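Local coordinates for chemotaxis protein CheX (Vibrio vulnificus, PDB 6VPW) that probably dephosphorylates the phosphorylated response regulator CheY in bacterial chemotaxis, as other members of the CheX phosphatase family do, at residues R41-L47 with M59-E65; E65-L69 with N81-E85. All coordinates share one frame; numbering follows the deposited sequence.

Contact 1. Residues R41-L47 with M59-E65; sequences RGDVSGL and MSITFDE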
ATOM      1  N   ARG A  41     -14.878   1.462  -0.715  1.00 42.86           N
ATOM      2  CA  ARG A  41     -14.251   2.014  -1.941  1.00 38.04           C
ATOM      3  C   ARG A  41     -13.848   3.479  -1.740  1.00 35.67           C
ATOM      4  O   ARG A  41     -14.471   4.171  -0.916  1.00 36.51           O
ATOM      5  CB  ARG A  41     -15.231   1.852  -3.105  1.00 39.87           C
ATOM      6  CG  ARG A  41     -15.518   0.399  -3.455  1.00 43.81           C
ATOM      7  CD  ARG A  41     -16.648   0.249  -4.450  1.00 47.66           C
ATOM      8  NE  ARG A  41     -16.294   0.777  -5.757  1.00 49.09           N
ATOM      9  CZ  ARG A  41     -17.157   0.976  -6.749  1.00 51.95           C
ATOM     10  NH1 ARG A  41     -18.442   0.715  -6.582  1.00 52.82           N
ATOM     11  NH2 ARG A  41     -16.733   1.458  -7.902  1.00 55.76           N
ATOM     12  N   GLY A  42     -12.871   3.935  -2.521  1.00 29.32           N
ATOM     13  CA  GLY A  42     -12.426   5.336  -2.488  1.00 28.36           C
ATOM     14  C   GLY A  42     -11.722   5.702  -3.778  1.00 28.03           C
ATOM     15  O   GLY A  42     -11.578   4.815  -4.640  1.00 27.79           O
ATOM     16  N   ASP A  43     -11.207   6.929  -3.862  1.00 26.97           N
ATOM     17  CA  ASP A  43     -10.629   7.425  -5.136  1.00 27.90           C
ATOM     18  C   ASP A  43      -9.128   7.642  -4.991  1.00 26.32           C
ATOM     19  O   ASP A  43      -8.411   7.574  -6.009  1.00 26.26           O
ATOM     20  CB  ASP A  43     -11.396   8.668  -5.585  1.00 29.56           C
ATOM     21  CG  ASP A  43     -12.892   8.410  -5.718  1.00 32.89           C
ATOM     22  OD1 ASP A  43     -13.273   7.356  -6.305  1.00 33.93           O
ATOM     23  OD2 ASP A  43     -13.662   9.229  -5.191  1.00 30.19           O
ATOM     24  N   VAL A  44      -8.673   7.914  -3.776  1.00 26.11           N
ATOM     25  CA  VAL A  44      -7.217   8.112  -3.544  1.00 25.14           C
ATOM     26  C   VAL A  44      -6.908   7.590  -2.144  1.00 24.58           C
ATOM     27  O   VAL A  44      -7.648   7.911  -1.203  1.00 22.92           O
ATOM     28  CB  VAL A  44      -6.773   9.571  -3.799  1.00 26.71           C
ATOM     29  CG1 VAL A  44      -7.444  10.575  -2.872  1.00 27.85           C
ATOM     30  CG2 VAL A  44      -5.259   9.710  -3.732  1.00 25.94           C
ATOM     31  N   SER A  45      -5.884   6.742  -2.037  1.00 24.11           N
ATOM     32  CA  SER A  45      -5.514   6.138  -0.737  1.00 22.83           C
ATOM     33  C   SER A  45      -4.023   6.298  -0.462  1.00 23.35           C
ATOM     34  O   SER A  45      -3.218   6.238  -1.437  1.00 25.99           O
ATOM     35  CB  SER A  45      -5.845   4.674  -0.703  1.00 25.47           C
ATOM     36  OG  SER A  45      -7.215   4.436  -0.946  1.00 27.12           O
ATOM     37  N   GLY A  46      -3.699   6.527   0.808  1.00 22.49           N
ATOM     38  CA  GLY A  46      -2.324   6.486   1.337  1.00 22.51           C
ATOM     39  C   GLY A  46      -2.150   5.170   2.082  1.00 25.18           C
ATOM     40  O   GLY A  46      -3.085   4.784   2.836  1.00 24.82           O
ATOM     41  N   LEU A  47      -1.052   4.455   1.830  1.00 25.15           N
ATOM     42  CA  LEU A  47      -0.794   3.113   2.427  1.00 28.71           C
ATOM     43  C   LEU A  47       0.601   3.137   3.048  1.00 28.30           C
ATOM     44  O   LEU A  47       1.535   3.656   2.369  1.00 27.75           O
ATOM     45  CB  LEU A  47      -0.819   2.033   1.339  1.00 33.98           C
ATOM     46  CG  LEU A  47      -2.165   1.689   0.703  1.00 40.06           C
ATOM     47  CD1 LEU A  47      -2.734   2.855  -0.084  1.00 40.73           C
ATOM     48  CD2 LEU A  47      -2.007   0.482  -0.209  1.00 45.89           C
ATOM     49  N   MET A  59      -1.380   0.322   7.599  1.00 28.98           N
ATOM     50  CA  MET A  59      -2.512   1.260   7.735  1.00 28.46           C
ATOM     51  C   MET A  59      -2.788   1.873   6.352  1.00 28.97           C
ATOM     52  O   MET A  59      -1.820   2.095   5.576  1.00 24.99           O
ATOM     53  CB  MET A  59      -2.171   2.336   8.769  1.00 30.43           C
ATOM     54  CG  MET A  59      -3.313   3.281   9.062  1.00 39.88           C
ATOM     55  SD  MET A  59      -3.247   4.735   8.007  1.00 45.49           S
ATOM     56  CE  MET A  59      -2.118   5.758   8.950  1.00 43.08           C
ATOM     57  N   SER A  60      -4.067   2.068   6.034  1.00 26.84           N
ATOM     58  CA  SER A  60      -4.459   2.774   4.795  1.00 24.96           C
ATOM     59  C   SER A  60      -5.501   3.840   5.157  1.00 23.72           C
ATOM     60  O   SER A  60      -6.261   3.632   6.123  1.00 23.07           O
ATOM     61  CB  SER A  60      -4.973   1.837   3.729  1.00 26.49           C
ATOM     62  OG  SER A  60      -6.077   1.074   4.197  1.00 26.55           O
ATOM     63  N   ILE A  61      -5.411   4.982   4.485  1.00 24.14           N
ATOM     64  CA  ILE A  61      -6.426   6.060   4.580  1.00 25.88           C
ATOM     65  C   ILE A  61      -6.965   6.215   3.173  1.00 25.16           C
ATOM     66  O   ILE A  61      -6.155   6.496   2.265  1.00 24.79           O
ATOM     67  CB  ILE A  61      -5.862   7.401   5.073  1.00 28.79           C
ATOM     68  CG1 ILE A  61      -5.055   7.256   6.363  1.00 31.61           C
ATOM     69  CG2 ILE A  61      -7.008   8.384   5.225  1.00 29.78           C
ATOM     70  CD1 ILE A  61      -4.351   8.528   6.767  1.00 38.08           C
ATOM     71  N   THR A  62      -8.273   6.049   3.016  1.00 24.83           N
ATOM     72  CA  THR A  62      -8.896   6.153   1.680  1.00 25.31           C
ATOM     73  C   THR A  62      -9.850   7.340   1.696  1.00 25.79           C
ATOM     74  O   THR A  62     -10.627   7.449   2.677  1.00 24.56           O
ATOM     75  CB  THR A  62      -9.612   4.844   1.335  1.00 28.57           C
ATOM     76  OG1 THR A  62      -8.618   3.811   1.300  1.00 29.35           O
ATOM     77  CG2 THR A  62     -10.350   4.944   0.021  1.00 30.10           C
ATOM     78  N   PHE A  63      -9.801   8.151   0.638  1.00 25.44           N
ATOM     79  CA  PHE A  63     -10.666   9.347   0.517  1.00 25.77           C
ATOM     80  C   PHE A  63     -11.491   9.329  -0.766  1.00 26.89           C
ATOM     81  O   PHE A  63     -10.971   8.928  -1.838  1.00 26.90           O
ATOM     82  CB  PHE A  63      -9.819  10.622   0.424  1.00 27.91           C
ATOM     83  CG  PHE A  63      -8.946  10.902   1.616  1.00 28.67           C
ATOM     84  CD1 PHE A  63      -9.425  11.623   2.693  1.00 30.46           C
ATOM     85  CD2 PHE A  63      -7.651  10.414   1.671  1.00 32.21           C
ATOM     86  CE1 PHE A  63      -8.616  11.879   3.788  1.00 32.29           C
ATOM     87  CE2 PHE A  63      -6.842  10.678   2.762  1.00 32.65           C
ATOM     88  CZ  PHE A  63      -7.320  11.430   3.807  1.00 32.03           C
ATOM     89  N   ASP A  64     -12.728   9.822  -0.654  1.00 28.85           N
ATOM     90  CA  ASP A  64     -13.532  10.145  -1.859  1.00 30.09           C
ATOM     91  C   ASP A  64     -12.841  11.339  -2.520  1.00 30.27           C
ATOM     92  O   ASP A  64     -12.259  12.166  -1.775  1.00 30.18           O
ATOM     93  CB  ASP A  64     -14.987  10.487  -1.514  1.00 31.68           C
ATOM     94  CG  ASP A  64     -15.817   9.286  -1.101  1.00 33.91           C
ATOM     95  OD1 ASP A  64     -15.334   8.170  -1.292  1.00 35.32           O
ATOM     96  OD2 ASP A  64     -16.937   9.483  -0.591  1.00 36.83           O
ATOM     97  N   GLU A  65     -12.924  11.447  -3.850  1.00 32.67           N
ATOM     98  CA  GLU A  65     -12.270  12.564  -4.583  1.00 35.48           C
ATOM     99  C   GLU A  65     -12.743  13.907  -4.024  1.00 33.46           C
ATOM    100  O   GLU A  65     -11.879  14.774  -3.771  1.00 33.49           O
ATOM    101  CB  GLU A  65     -12.565  12.463  -6.085  1.00 40.29           C
ATOM    102  CG  GLU A  65     -11.980  13.598  -6.901  1.00 46.97           C
ATOM    103  CD  GLU A  65     -11.999  13.354  -8.402  1.00 52.12           C
ATOM    104  OE1 GLU A  65     -11.488  14.215  -9.145  1.00 62.11           O
ATOM    105  OE2 GLU A  65     -12.506  12.298  -8.818  1.00 52.94           O
TER
HETATM  106  O   HOH W   1     -13.953   6.609   0.590  1.00 37.87           O
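Asp43 and Val44 both send their backbone N-H to the carbonyl of Phe63, which makes a classic beta bulge at the open end of the antiparallel hairpin of strands 44-51 and 56-63. The two donors share the oxygen unequally. Asp43 N lies 2.9 Å from Phe63 O but is tilted well out of the carbonyl plane. Val44 N lies in that plane, at a longer 3.2 Å from Phe63 O. Phe63 N returns a bond of 2.8 Å to Val44 O, and Gly46 and Ile61 form the next hydrogen-bonded pair with both of their N-H and C=O groups engaged. Between them, the non-hydrogen-bonded pair Ser45-Thr62 is joined through its hydroxyls, with Ser45 OG 2.7 Å from Thr62 OG1; His126 NE2 also bonds to Ser45 OG. Beside this pair, the Thr62 methyl CG2, anti to the backbone N, lies 3.3 Å from Gly42 CA, a close approach that the lack of a side chain on Gly42 permits. Where the strand gives way to helix 65-76, Asp43 OD2 takes the first helical N-H, Glu65 N, at 2.7 Å through its anti lone pair; its OD1 is held by Gly125 N. The Glu65 N-H would probably stabilise a charge on Asp43, which the nearby Asp64 carboxylate would tend to oppose. Asp64 OD2 accepts from Asn147 N, and a water 2.8 Å from Asp64 OD1 can donate to it or to Arg41 O, though more acceptors surround it than it has protons. Within the six-strand antiparallel sheet the hairpin lies between strands 148-154 and 114-123; Val44 and Ile61 face helix 85-107, whereas Ser45, Ser60 and Thr62 meet Ile128 of strand 126-130 on the other face.

Contact 2. Residues E65-L69 with N81-E85; sequences EGLAL and NGLNE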
ATOM      1  N   GLU A  65     -12.924  11.447  -3.850  1.00 32.67           N
ATOM      2  CA  GLU A  65     -12.270  12.564  -4.583  1.00 35.48           C
ATOM      3  C   GLU A  65     -12.743  13.907  -4.024  1.00 33.46           C
ATOM      4  O   GLU A  65     -11.879  14.774  -3.771  1.00 33.49           O
ATOM      5  CB  GLU A  65     -12.565  12.463  -6.085  1.00 40.29           C
ATOM      6  CG  GLU A  65     -11.980  13.598  -6.901  1.00 46.97           C
ATOM      7  CD  GLU A  65     -11.999  13.354  -8.402  1.00 52.12           C
ATOM      8  OE1 GLU A  65     -11.488  14.215  -9.145  1.00 62.11           O
ATOM      9  OE2 GLU A  65     -12.506  12.298  -8.818  1.00 52.94           O
ATOM     10  N   GLY A  66     -14.057  14.062  -3.829  1.00 35.50           N
ATOM     11  CA  GLY A  66     -14.629  15.331  -3.338  1.00 35.70           C
ATOM     12  C   GLY A  66     -13.970  15.780  -2.046  1.00 34.87           C
ATOM     13  O   GLY A  66     -13.640  16.978  -1.922  1.00 36.30           O
ATOM     14  N   LEU A  67     -13.759  14.841  -1.125  1.00 34.12           N
ATOM     15  CA  LEU A  67     -13.160  15.142   0.201  1.00 31.80           C
ATOM     16  C   LEU A  67     -11.677  15.497   0.041  1.00 31.03           C
ATOM     17  O   LEU A  67     -11.230  16.501   0.640  1.00 32.77           O
ATOM     18  CB  LEU A  67     -13.361  13.924   1.104  1.00 31.85           C
ATOM     19  CG  LEU A  67     -12.697  14.004   2.475  1.00 30.47           C
ATOM     20  CD1 LEU A  67     -13.076  15.292   3.182  1.00 30.84           C
ATOM     21  CD2 LEU A  67     -13.064  12.797   3.312  1.00 30.17           C
ATOM     22  N   ALA A  68     -10.946  14.691  -0.726  1.00 31.83           N
ATOM     23  CA  ALA A  68      -9.529  14.979  -1.024  1.00 31.31           C
ATOM     24  C   ALA A  68      -9.395  16.390  -1.624  1.00 32.58           C
ATOM     25  O   ALA A  68      -8.498  17.144  -1.185  1.00 34.30           O
ATOM     26  CB  ALA A  68      -8.997  13.922  -1.969  1.00 32.61           C
ATOM     27  N   LEU A  69     -10.233  16.734  -2.609  1.00 34.82           N
ATOM     28  CA  LEU A  69     -10.149  18.081  -3.232  1.00 38.47           C
ATOM     29  C   LEU A  69     -10.486  19.150  -2.184  1.00 37.14           C
ATOM     30  O   LEU A  69      -9.820  20.204  -2.198  1.00 39.14           O
ATOM     31  CB  LEU A  69     -11.076  18.157  -4.453  1.00 41.73           C
ATOM     32  CG  LEU A  69     -10.677  17.293  -5.652  1.00 44.20           C
ATOM     33  CD1 LEU A  69     -11.704  17.399  -6.773  1.00 47.22           C
ATOM     34  CD2 LEU A  69      -9.306  17.678  -6.175  1.00 46.58           C
ATOM     35  N   ASN A  81      -7.298  20.885 -10.041  1.00 73.69           N
ATOM     36  CA  ASN A  81      -8.193  20.416 -11.137  1.00 82.97           C
ATOM     37  C   ASN A  81      -8.790  19.028 -10.850  1.00 83.19           C
ATOM     38  O   ASN A  81     -10.027  18.931 -10.699  1.00 89.33           O
ATOM     39  CB  ASN A  81      -7.464  20.403 -12.488  1.00 86.76           C
ATOM     40  CG  ASN A  81      -8.373  20.131 -13.669  1.00 90.15           C
ATOM     41  OD1 ASN A  81      -9.593  20.063 -13.527  1.00 92.05           O
ATOM     42  ND2 ASN A  81      -7.791  19.990 -14.848  1.00 92.59           N
ATOM     43  N   GLY A  82      -7.941  18.002 -10.760  1.00 75.59           N
ATOM     44  CA  GLY A  82      -8.351  16.647 -10.339  1.00 66.92           C
ATOM     45  C   GLY A  82      -7.369  16.107  -9.316  1.00 62.44           C
ATOM     46  O   GLY A  82      -6.762  16.941  -8.608  1.00 55.40           O
ATOM     47  N   LEU A  83      -7.211  14.779  -9.251  1.00 60.59           N
ATOM     48  CA  LEU A  83      -6.249  14.116  -8.324  1.00 63.21           C
ATOM     49  C   LEU A  83      -4.841  14.133  -8.943  1.00 61.97           C
ATOM     50  O   LEU A  83      -4.285  13.041  -9.189  1.00 64.56           O
ATOM     51  CB  LEU A  83      -6.735  12.686  -8.062  1.00 60.84           C
ATOM     52  CG  LEU A  83      -8.131  12.579  -7.450  1.00 61.30           C
ATOM     53  CD1 LEU A  83      -8.542  11.126  -7.274  1.00 59.47           C
ATOM     54  CD2 LEU A  83      -8.194  13.319  -6.124  1.00 57.77           C
ATOM     55  N   ASN A  84      -4.273  15.330  -9.132  1.00 61.48           N
ATOM     56  CA  ASN A  84      -2.944  15.500  -9.785  1.00 60.82           C
ATOM     57  C   ASN A  84      -1.809  15.069  -8.835  1.00 60.87           C
ATOM     58  O   ASN A  84      -2.094  14.670  -7.670  1.00 46.70           O
ATOM     59  CB  ASN A  84      -2.764  16.934 -10.300  1.00 63.26           C
ATOM     60  CG  ASN A  84      -2.812  17.980  -9.204  1.00 62.67           C
ATOM     61  OD1 ASN A  84      -2.424  17.716  -8.068  1.00 57.48           O
ATOM     62  ND2 ASN A  84      -3.280  19.172  -9.535  1.00 58.35           N
ATOM     63  N   GLU A  85      -0.562  15.131  -9.319  1.00 58.24           N
ATOM     64  CA  GLU A  85       0.604  14.735  -8.481  1.00 63.50           C
ATOM     65  C   GLU A  85       0.601  15.552  -7.184  1.00 59.21           C
ATOM     66  O   GLU A  85       1.046  15.013  -6.150  1.00 49.23           O
ATOM     67  CB  GLU A  85       1.931  14.895  -9.226  1.00 68.98           C
ATOM     68  CG  GLU A  85       2.210  13.774 -10.209  1.00 75.82           C
ATOM     69  CD  GLU A  85       3.631  13.751 -10.752  1.00 85.10           C
ATOM     70  OE1 GLU A  85       4.097  12.657 -11.128  1.00 87.69           O
ATOM     71  OE2 GLU A  85       4.270  14.826 -10.796  1.00 89.73           O
TER
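Leu83 lies against the first turn of helix 65-76 through its branched end, and apolar contact is the main theme. Its CD2 reaches 3.9 Å from Glu65 CG, and its CG is 4.0 Å from the same atom, so the leucine leans on the aliphatic part of the glutamate. With Glu65 CG anti to the backbone N (chi1 178°) and the chain extended beyond it, the glutamate crosses the leucine at a slant, its CG and CD next to Leu83 CG. One turn further on, Ala68 CB approaches Leu83 CD2 at 4.3 Å, and Leu69 CD2 is at 4.5 Å from that methyl, the loosest of the three.

Contacts of carbon with polar groups come second. Leu69 CD2 rests 3.6 Å from Gly82 O, and Glu65 OE1 stands 4.1 Å from Gly82 CA. Neither is a hydrogen bond, and none joins the two segments.

The polar order of the loop is internal. Leu83 is the centre of an inverse gamma turn, closed by a weak bond from Asn84 N to Gly82 O, and Asn84 then caps helix 85-107 through OD1 to Val87 N. Across the contact the chemistry is mainly van der Waals, with no hydrogen bond to fix a direction: the Glu65 carboxylate meets only carbon atoms of the loop, and its OE2 has a long, weak ion pair with Lys124.

How the contacts relate
Contact 1 is largely buried and lies near the centre of the chain, whereas contact 2 is partly buried and sits farther out, their centres about 11 Å apart. Glu65 belongs to both: its backbone N-H at the helix start is bonded to Asp43 in contact 1, while its CG and carboxylate meet the loop in contact 2. The former is dense in backbone and side-chain hydrogen bonds, as befits paired strands; the latter has none across it and relies on carbon contacts between a helix and a loop. They meet through a small apolar patch, where Val44 CG1 lies 3.8 Å from Ala68 CB and Leu83 CD1 packs on Val44, bringing the loop before helix 85-107 against the start of strand 44-51.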